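PDB 4QPO: relaxosome protein TraM from Escherichia coli, which binds plasmid DNA as a homotetramer in the relaxosome, which facilitates the site- and strand-specific cut by TraI that starts conjugative DNA transfer. Local coordinates for residues D10-I15 with V32-T37. Numbering follows the deposited sequence.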
ATOM      1  N   ASP A  10     -16.617  -7.621  -4.170  1.00 75.02           N
ATOM      2  CA  ASP A  10     -15.299  -8.187  -3.943  1.00 77.05           C
ATOM      3  C   ASP A  10     -14.631  -7.631  -2.679  1.00 71.35           C
ATOM      4  O   ASP A  10     -14.103  -8.382  -1.855  1.00 71.01           O
ATOM      5  CB  ASP A  10     -14.420  -7.923  -5.162  1.00 83.60           C
ATOM      6  CG  ASP A  10     -12.992  -8.350  -4.945  1.00 90.76           C
ATOM      7  OD1 ASP A  10     -12.770  -9.515  -4.543  1.00 97.75           O
ATOM      8  OD2 ASP A  10     -12.091  -7.516  -5.164  1.00 90.90           O
ATOM      9  N   ALA A  11     -14.646  -6.309  -2.543  1.00 64.24           N
ATOM     10  CA  ALA A  11     -14.101  -5.650  -1.358  1.00 61.84           C
ATOM     11  C   ALA A  11     -14.842  -6.103  -0.109  1.00 64.72           C
ATOM     12  O   ALA A  11     -14.227  -6.496   0.876  1.00 63.68           O
ATOM     13  CB  ALA A  11     -14.176  -4.138  -1.500  1.00 56.37           C
ATOM     14  N   TYR A  12     -16.165  -6.037  -0.158  1.00 58.18           N
ATOM     15  CA  TYR A  12     -16.965  -6.419   0.982  1.00 64.90           C
ATOM     16  C   TYR A  12     -16.603  -7.839   1.441  1.00 65.92           C
ATOM     17  O   TYR A  12     -16.363  -8.070   2.629  1.00 65.57           O
ATOM     18  CB  TYR A  12     -18.456  -6.315   0.647  1.00 68.12           C
ATOM     19  CG  TYR A  12     -19.342  -6.725   1.798  1.00 74.41           C
ATOM     20  CD1 TYR A  12     -19.728  -5.807   2.772  1.00 75.05           C
ATOM     21  CD2 TYR A  12     -19.776  -8.038   1.926  1.00 79.26           C
ATOM     22  CE1 TYR A  12     -20.534  -6.194   3.832  1.00 79.42           C
ATOM     23  CE2 TYR A  12     -20.574  -8.431   2.982  1.00 83.62           C
ATOM     24  CZ  TYR A  12     -20.951  -7.509   3.930  1.00 83.52           C
ATOM     25  OH  TYR A  12     -21.751  -7.916   4.976  1.00 87.55           O
ATOM     26  N   GLU A  13     -16.532  -8.768   0.489  1.00 67.03           N
ATOM     27  CA  GLU A  13     -16.124 -10.152   0.766  1.00 73.68           C
ATOM     28  C   GLU A  13     -14.760 -10.253   1.453  1.00 71.94           C
ATOM     29  O   GLU A  13     -14.594 -11.025   2.402  1.00 74.14           O
ATOM     30  CB  GLU A  13     -16.097 -10.972  -0.528  1.00 80.06           C
ATOM     31  CG  GLU A  13     -17.462 -11.333  -1.083  1.00 87.91           C
ATOM     32  CD  GLU A  13     -17.377 -12.061  -2.418  1.00 95.15           C
ATOM     33  OE1 GLU A  13     -16.275 -12.110  -3.010  1.00 97.13           O
ATOM     34  OE2 GLU A  13     -18.415 -12.582  -2.874  1.00 98.99           O
ATOM     35  N   LYS A  14     -13.788  -9.488   0.960  1.00 67.73           N
ATOM     36  CA  LYS A  14     -12.435  -9.518   1.504  1.00 69.04           C
ATOM     37  C   LYS A  14     -12.416  -9.062   2.966  1.00 69.04           C
ATOM     38  O   LYS A  14     -11.648  -9.592   3.766  1.00 67.76           O
ATOM     39  CB  LYS A  14     -11.480  -8.641   0.671  1.00 63.75           C
ATOM     40  CG  LYS A  14     -11.243  -9.103  -0.763  1.00 70.98           C
ATOM     41  CD  LYS A  14     -10.373 -10.342  -0.810  1.00 76.73           C
ATOM     42  CE  LYS A  14      -9.073 -10.141  -0.027  1.00 78.57           C
ATOM     43  NZ  LYS A  14      -8.074 -11.222  -0.298  1.00 84.69           N
ATOM     44  N   ILE A  15     -13.245  -8.079   3.314  1.00 66.57           N
ATOM     45  CA  ILE A  15     -13.343  -7.646   4.708  1.00 68.62           C
ATOM     46  C   ILE A  15     -13.820  -8.785   5.613  1.00 71.52           C
ATOM     47  O   ILE A  15     -13.304  -8.973   6.711  1.00 71.80           O
ATOM     48  CB  ILE A  15     -14.312  -6.464   4.905  1.00 70.59           C
ATOM     49  CG1 ILE A  15     -14.128  -5.403   3.822  1.00 71.08           C
ATOM     50  CG2 ILE A  15     -14.132  -5.876   6.303  1.00 71.86           C
ATOM     51  CD1 ILE A  15     -12.745  -4.886   3.746  1.00 70.78           C
ATOM     52  N   VAL A  32     -13.312  -7.347  16.342  1.00130.32           N
ATOM     53  CA  VAL A  32     -13.010  -7.443  14.904  1.00120.98           C
ATOM     54  C   VAL A  32     -14.283  -7.355  14.038  1.00112.34           C
ATOM     55  O   VAL A  32     -14.368  -7.915  12.940  1.00113.62           O
ATOM     56  CB  VAL A  32     -12.168  -8.731  14.559  1.00161.33           C
ATOM     57  CG1 VAL A  32     -13.009 -10.016  14.409  1.00161.04           C
ATOM     58  CG2 VAL A  32     -11.351  -8.490  13.305  1.00157.12           C
ATOM     59  N   SER A  33     -15.252  -6.586  14.525  1.00104.79           N
ATOM     60  CA  SER A  33     -16.460  -6.278  13.766  1.00 93.11           C
ATOM     61  C   SER A  33     -16.159  -5.717  12.369  1.00 82.16           C
ATOM     62  O   SER A  33     -15.042  -5.260  12.088  1.00 73.56           O
ATOM     63  CB  SER A  33     -17.310  -5.279  14.538  1.00 92.79           C
ATOM     64  OG  SER A  33     -16.579  -4.088  14.758  1.00 90.64           O
ATOM     65  N   PHE A  34     -17.162  -5.757  11.497  1.00 66.44           N
ATOM     66  CA  PHE A  34     -16.981  -5.322  10.126  1.00 60.93           C
ATOM     67  C   PHE A  34     -16.527  -3.862  10.092  1.00 55.59           C
ATOM     68  O   PHE A  34     -15.544  -3.513   9.423  1.00 51.72           O
ATOM     69  CB  PHE A  34     -18.271  -5.504   9.320  1.00 62.51           C
ATOM     70  CG  PHE A  34     -18.129  -5.142   7.866  1.00 61.18           C
ATOM     71  CD1 PHE A  34     -18.304  -3.834   7.438  1.00 59.16           C
ATOM     72  CD2 PHE A  34     -17.814  -6.105   6.922  1.00 62.17           C
ATOM     73  CE1 PHE A  34     -18.169  -3.504   6.099  1.00 57.03           C
ATOM     74  CE2 PHE A  34     -17.678  -5.771   5.584  1.00 58.13           C
ATOM     75  CZ  PHE A  34     -17.855  -4.474   5.177  1.00 56.83           C
ATOM     76  N   SER A  35     -17.244  -3.019  10.824  1.00 56.40           N
ATOM     77  CA  SER A  35     -16.995  -1.579  10.795  1.00 57.52           C
ATOM     78  C   SER A  35     -15.608  -1.248  11.305  1.00 56.42           C
ATOM     79  O   SER A  35     -14.917  -0.433  10.728  1.00 53.70           O
ATOM     80  CB  SER A  35     -18.042  -0.834  11.628  1.00 62.47           C
ATOM     81  OG  SER A  35     -19.320  -0.937  11.032  1.00 63.68           O
ATOM     82  N   ALA A  36     -15.213  -1.883  12.403  1.00 62.04           N
ATOM     83  CA  ALA A  36     -13.914  -1.613  13.000  1.00 62.87           C
ATOM     84  C   ALA A  36     -12.806  -1.891  11.992  1.00 60.23           C
ATOM     85  O   ALA A  36     -11.879  -1.096  11.841  1.00 58.83           O
ATOM     86  CB  ALA A  36     -13.721  -2.449  14.260  1.00 67.38           C
ATOM     87  N   THR A  37     -12.936  -3.012  11.286  1.00 60.85           N
ATOM     88  CA  THR A  37     -11.971  -3.427  10.284  1.00 59.73           C
ATOM     89  C   THR A  37     -11.988  -2.488   9.081  1.00 54.93           C
ATOM     90  O   THR A  37     -10.935  -2.051   8.616  1.00 52.04           O
ATOM     91  CB  THR A  37     -12.243  -4.879   9.833  1.00 62.83           C
ATOM     92  OG1 THR A  37     -11.955  -5.752  10.920  1.00 70.19           O
ATOM     93  CG2 THR A  37     -11.360  -5.269   8.664  1.00 62.28           C
TER
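Ser33 O receives two bonds from Thr37, the residue whose methyl group meets Ile15 on the facing helix: the backbone Thr37 N lies 3.2 Å from Ser33 O, and Thr37 OG1 adds a weak bond of 3.3 Å. With Ser33 at the N-cap position, both bonds belong to the first turn of helix 34-52. The hydroxyl thus faces the start of its own helix; with OG1 beside the backbone N of Thr37 (chi1 -68°), Thr37 CG2 lies anti to that N and approaches Ile15 CG2 at 3.7 Å.

Phe34 carries most of the remaining contact. Its ring presents one face to Ile15, whose CG2 stands 4.0 Å from the Phe34 ring centroid in a CH-pi contact, while Ile15 CB touches Phe34 CE2 at 3.5 Å. The far end of the same ring meets Tyr12: CD1 of Tyr12 and CZ of Phe34 are 3.3 Å apart, and the two planes are inclined by 34° in an oblique aromatic pair. At the ring edge, in plane, lies the carbonyl Tyr12 O. Phe34 also touches Asn16 and Ile19, which extends its packing along helix 9-23.

This interface joins the two helices of the N-terminal ribbon-helix-helix DNA-binding domain of TraM, a dimeric fold in which the strand precedes both helices. Accordingly, Leu46 of the second subunit packs on Ile15, and Leu5 of that subunit on Ser35. The contact illustrates how a helix start can bond its polar groups to itself while aromatic and methyl groups meet the neighbouring helix. No hydrogen bond links segments 10-15 and 32-37, consistent with aromatic and aliphatic packing as the main source of their pairing.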